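Local coordinates for TLR1789 protein (Thermosynechococcus elongatus, PDB 2X8X) that probably helps insert or translocate proteins at the cyanobacterial outer membrane as an Omp85-family protein, of which this is the N-terminal POTRA region, at residues Glu111-Ala114 / Gly115-Lys118; Ile119-Phe122 / Tyr123-Gly127. All coordinates share one frame; numbering follows the deposited sequence.

Contact 1: Glu111-Ala114 / Gly115-Lys118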
loop_
_atom_site.group_PDB
_atom_site.type_symbol
_atom_site.label_atom_id
_atom_site.label_comp_id
_atom_site.label_asym_id
_atom_site.label_seq_id
_atom_site.Cartn_x
_atom_site.Cartn_y
_atom_site.Cartn_z
ATOM N N GLU A 111 2.198 -9.283 -7.630
ATOM C CA GLU A 111 3.599 -8.929 -7.426
ATOM C C GLU A 111 3.784 -7.432 -7.020
ATOM O O GLU A 111 4.604 -7.116 -6.145
ATOM C CB GLU A 111 4.419 -9.156 -8.684
ATOM C CG GLU A 111 4.350 -10.656 -9.218
ATOM C CD GLU A 111 5.140 -10.874 -10.581
ATOM O OE1 GLU A 111 6.298 -10.393 -10.650
ATOM O OE2 GLU A 111 4.631 -11.531 -11.560
ATOM N N LEU A 112 3.033 -6.545 -7.622
ATOM C CA LEU A 112 3.025 -5.154 -7.169
ATOM C C LEU A 112 2.655 -5.022 -5.729
ATOM O O LEU A 112 3.247 -4.208 -5.014
ATOM C CB LEU A 112 2.079 -4.304 -7.989
ATOM C CG LEU A 112 2.260 -2.778 -7.762
ATOM C CD1 LEU A 112 3.480 -2.246 -8.464
ATOM C CD2 LEU A 112 1.058 -2.066 -8.422
ATOM N N GLN A 113 1.630 -5.738 -5.276
ATOM C CA GLN A 113 1.246 -5.714 -3.870
ATOM C C GLN A 113 2.363 -6.301 -2.974
ATOM O O GLN A 113 2.609 -5.819 -1.876
ATOM C CB GLN A 113 -0.042 -6.535 -3.676
ATOM C CG GLN A 113 -0.651 -6.414 -2.278
ATOM C CD GLN A 113 -0.902 -4.949 -1.907
ATOM O OE1 GLN A 113 -0.639 -4.547 -0.794
ATOM N NE2 GLN A 113 -1.327 -4.137 -2.878
ATOM N N ALA A 114 3.059 -7.316 -3.431
ATOM C CA ALA A 114 4.237 -7.787 -2.671
ATOM C C ALA A 114 5.314 -6.665 -2.557
ATOM O O ALA A 114 5.900 -6.467 -1.467
ATOM C CB ALA A 114 4.816 -9.065 -3.323
ATOM N N GLY A 115 5.573 -5.911 -3.636
ATOM C CA GLY A 115 6.453 -4.757 -3.471
ATOM C C GLY A 115 5.944 -3.670 -2.542
ATOM O O GLY A 115 6.712 -3.024 -1.849
ATOM N N ILE A 116 4.649 -3.403 -2.576
ATOM C CA ILE A 116 4.030 -2.439 -1.675
ATOM C C ILE A 116 4.258 -2.934 -0.264
ATOM O O ILE A 116 4.670 -2.153 0.629
ATOM C CB ILE A 116 2.513 -2.267 -1.980
ATOM C CG1 ILE A 116 2.349 -1.507 -3.295
ATOM C CG2 ILE A 116 1.826 -1.553 -0.830
ATOM C CD1 ILE A 116 0.902 -1.402 -3.713
ATOM N N GLU A 117 4.147 -4.257 -0.061
ATOM C CA GLU A 117 4.441 -4.810 1.277
ATOM C C GLU A 117 5.916 -4.647 1.692
ATOM O O GLU A 117 6.204 -4.445 2.868
ATOM C CB GLU A 117 4.039 -6.274 1.446
ATOM C CG GLU A 117 2.527 -6.505 1.448
ATOM C CD GLU A 117 1.698 -5.349 2.169
ATOM O OE1 GLU A 117 1.992 -4.957 3.353
ATOM O OE2 GLU A 117 0.711 -4.838 1.545
ATOM N N LYS A 118 6.835 -4.719 0.736
ATOM C CA LYS A 118 8.246 -4.410 1.028
ATOM C C LYS A 118 8.433 -2.973 1.453
ATOM O O LYS A 118 9.290 -2.647 2.300
ATOM C CB LYS A 118 9.097 -4.699 -0.216
ATOM C CG LYS A 118 9.457 -6.235 -0.237
ATOM C CD LYS A 118 10.329 -6.531 -1.467
ATOM C CE LYS A 118 9.406 -6.513 -2.749
ATOM N NZ LYS A 118 8.896 -7.782 -3.440
#

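Contact 2: Ile119-Phe122 / Tyr123-Gly127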
loop_
_atom_site.group_PDB
_atom_site.type_symbol
_atom_site.label_atom_id
_atom_site.label_comp_id
_atom_site.label_asym_id
_atom_site.label_seq_id
_atom_site.Cartn_x
_atom_site.Cartn_y
_atom_site.Cartn_z
ATOM N N ILE A 119 7.680 -2.072 0.846
ATOM C CA ILE A 119 7.820 -0.649 1.277
ATOM C C ILE A 119 7.324 -0.487 2.750
ATOM O O ILE A 119 7.967 0.170 3.580
ATOM C CB ILE A 119 7.054 0.269 0.319
ATOM C CG1 ILE A 119 7.769 0.406 -1.018
ATOM C CG2 ILE A 119 6.815 1.639 0.987
ATOM C CD1 ILE A 119 6.787 1.097 -2.089
ATOM N N ASN A 120 6.177 -1.059 3.060
ATOM C CA ASN A 120 5.565 -0.912 4.419
ATOM C C ASN A 120 6.450 -1.586 5.428
ATOM O O ASN A 120 6.558 -1.123 6.562
ATOM C CB ASN A 120 4.169 -1.533 4.458
ATOM C CG ASN A 120 3.167 -0.783 3.559
ATOM O OD1 ASN A 120 3.394 0.390 3.212
ATOM N ND2 ASN A 120 2.053 -1.442 3.195
ATOM N N THR A 121 7.138 -2.667 5.011
ATOM C CA THR A 121 8.111 -3.315 5.885
ATOM C C THR A 121 9.345 -2.437 6.069
ATOM O O THR A 121 9.862 -2.342 7.170
ATOM C CB THR A 121 8.535 -4.733 5.366
ATOM O OG1 THR A 121 7.367 -5.542 5.280
ATOM C CG2 THR A 121 9.512 -5.386 6.300
ATOM N N PHE A 122 9.824 -1.781 5.024
ATOM C CA PHE A 122 10.896 -0.815 5.213
ATOM C C PHE A 122 10.524 0.241 6.283
ATOM O O PHE A 122 11.293 0.453 7.233
ATOM C CB PHE A 122 11.319 -0.160 3.915
ATOM C CG PHE A 122 12.152 1.096 4.112
ATOM C CD1 PHE A 122 13.555 1.003 4.246
ATOM C CD2 PHE A 122 11.534 2.359 4.181
ATOM C CE1 PHE A 122 14.353 2.171 4.432
ATOM C CE2 PHE A 122 12.290 3.542 4.383
ATOM C CZ PHE A 122 13.713 3.454 4.509
ATOM N N TYR A 123 9.350 0.844 6.196
ATOM C CA TYR A 123 8.972 1.786 7.275
ATOM C C TYR A 123 8.964 1.131 8.656
ATOM O O TYR A 123 9.529 1.669 9.605
ATOM C CB TYR A 123 7.578 2.362 7.014
ATOM C CG TYR A 123 7.568 3.309 5.797
ATOM C CD1 TYR A 123 8.413 4.416 5.747
ATOM C CD2 TYR A 123 6.671 3.128 4.721
ATOM C CE1 TYR A 123 8.413 5.317 4.611
ATOM C CE2 TYR A 123 6.668 4.048 3.583
ATOM C CZ TYR A 123 7.530 5.110 3.551
ATOM O OH TYR A 123 7.571 6.023 2.496
ATOM N N ARG A 124 8.285 0.010 8.771
ATOM C CA ARG A 124 8.036 -0.586 10.077
ATOM C C ARG A 124 9.300 -1.062 10.721
ATOM O O ARG A 124 9.452 -0.908 11.901
ATOM C CB ARG A 124 7.084 -1.767 9.935
ATOM C CG ARG A 124 6.132 -2.005 11.101
ATOM C CD ARG A 124 5.067 -3.061 10.674
ATOM N NE ARG A 124 5.721 -4.157 9.948
ATOM C CZ ARG A 124 5.484 -4.513 8.674
ATOM N NH1 ARG A 124 4.530 -3.913 7.908
ATOM N NH2 ARG A 124 6.214 -5.516 8.180
ATOM N N ASP A 125 10.211 -1.625 9.944
ATOM C CA ASP A 125 11.442 -2.199 10.501
ATOM C C ASP A 125 12.451 -1.110 10.879
ATOM O O ASP A 125 13.284 -1.331 11.739
ATOM C CB ASP A 125 12.115 -3.198 9.519
ATOM C CG ASP A 125 11.384 -4.576 9.446
ATOM O OD1 ASP A 125 10.303 -4.785 10.109
ATOM O OD2 ASP A 125 11.902 -5.436 8.679
ATOM N N ASN A 126 12.386 0.042 10.231
ATOM C CA ASN A 126 13.290 1.144 10.514
ATOM C C ASN A 126 12.735 2.078 11.600
ATOM O O ASN A 126 13.370 3.080 11.972
ATOM C CB ASN A 126 13.613 1.881 9.228
ATOM C CG ASN A 126 14.761 1.223 8.455
ATOM O OD1 ASN A 126 15.880 1.198 8.934
ATOM N ND2 ASN A 126 14.487 0.681 7.261
ATOM N N GLY A 127 11.568 1.728 12.140
ATOM C CA GLY A 127 10.975 2.465 13.269
ATOM C C GLY A 127 9.978 3.573 12.872
ATOM O O GLY A 127 9.443 4.260 13.742
#

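Contact 1: Glu111-Ala114 / Gly115-Lys118
I116 lies one helical turn beyond L112 and can be followed outward from the backbone. Its CB lies 3.6 Å from O of Q113 and almost as near to O of L112. CG1 presses closest, 3.3 Å from O of L112, the same oxygen that accepts the I116 amide. With CG1 beside its own backbone N (chi1 -72°) and the chain extended beyond it, CD1 of I116 comes to 3.9 Å from that same O of L112. The L112 side chain is farther off, CD1 of I116 and CG of L112 making a loose apolar contact at 4.5 Å. Both residues are buried: I116 and L112 each touch P137 of strand 132-139, and L112 also meets F99 of helix 92-99.

Four consecutive i to i+4 backbone bonds carry the turn, from G115, I116, E117 and K118 to the carbonyls of E111, L112, Q113 and A114. The G115 N to E111 O bond is 2.9 Å long with an N-H...O angle of 162°. On the outer side, CG of E117 rests 3.4 Å from O of Q113. K118 folds back through bends at chi3 and chi4, which brings its CE to 3.7 Å from O of A114; NZ of K118 lies 3.8 Å from O of A114. The carboxylate of E111 reaches away from this turn to a salt bridge with R105, while its backbone N is bonded to OD1 of N108.

L112 and I116, spaced i to i+4, thus form part of the apolar stripe of an amphipathic helix, here helix 109-125 laid against the sheet of a POTRA domain.

Contact 2: Ile119-Phe122 / Tyr123-Gly127
F122 turns an edge toward the face of its neighbour Y123 in an offset edge-to-face pair, just before the helix closes in a Schellman motif at G127. The ring centroids lie 5.7 Å apart and the planes meet at 62°; CD2 of F122 stands over one face of the tyrosine. CG of F122 is anti to its backbone N, whereas CG of Y123 is anti to its carbonyl carbon, and the two side chains cross. Y123 runs alongside I119, pointing the same way, with its CE2 3.5 Å from CG2 of I119. Beyond the ring, OH of Y123 bonds to E151.

On the polar side, R124, bent at chi3, has O of N120 and CA of T121 over one face of its guanidinium. Its NH2 makes a weak bond of 3.1 Å to OG1 of T121, with an N-H...O angle of only 132°; that hydroxyl is also bonded to O of E117. D125 lies alongside T121, its OD2 3.4 Å from CG2 of T121. At the helix end G127 has positive phi, and its N makes a weak bond to O of R124. ND2 of N126 lies 3.2 Å from both CD1 and CE1 of F122, the ring and amide planes 57° apart. O of F122 is gripped twice, by N and ND2 of N126 from opposite faces of its carbonyl plane, each at 3.2 Å.

In the fold
Contacts 1 and 2 are successive portions of one helix, 109-125, with centres about 13 Å apart; residues 111-118 come first and 119-127 follow without a gap, running through the helix end to G127. Both fall in the middle of three POTRA-family units in this N-terminal region; the middle unit's sheet runs 81-85, 144-150, 132-139. I116 and I119 both touch V133, so the two contacts share a buried face against strand 132-139, with helix 92-99 also meeting that face. At the far end of contact 2, O of N126 bonds to ND2 of N191 and the backbone of G127 to that of Q192, linking the helix end to the start of helix 192-205 in the next POTRA-family unit.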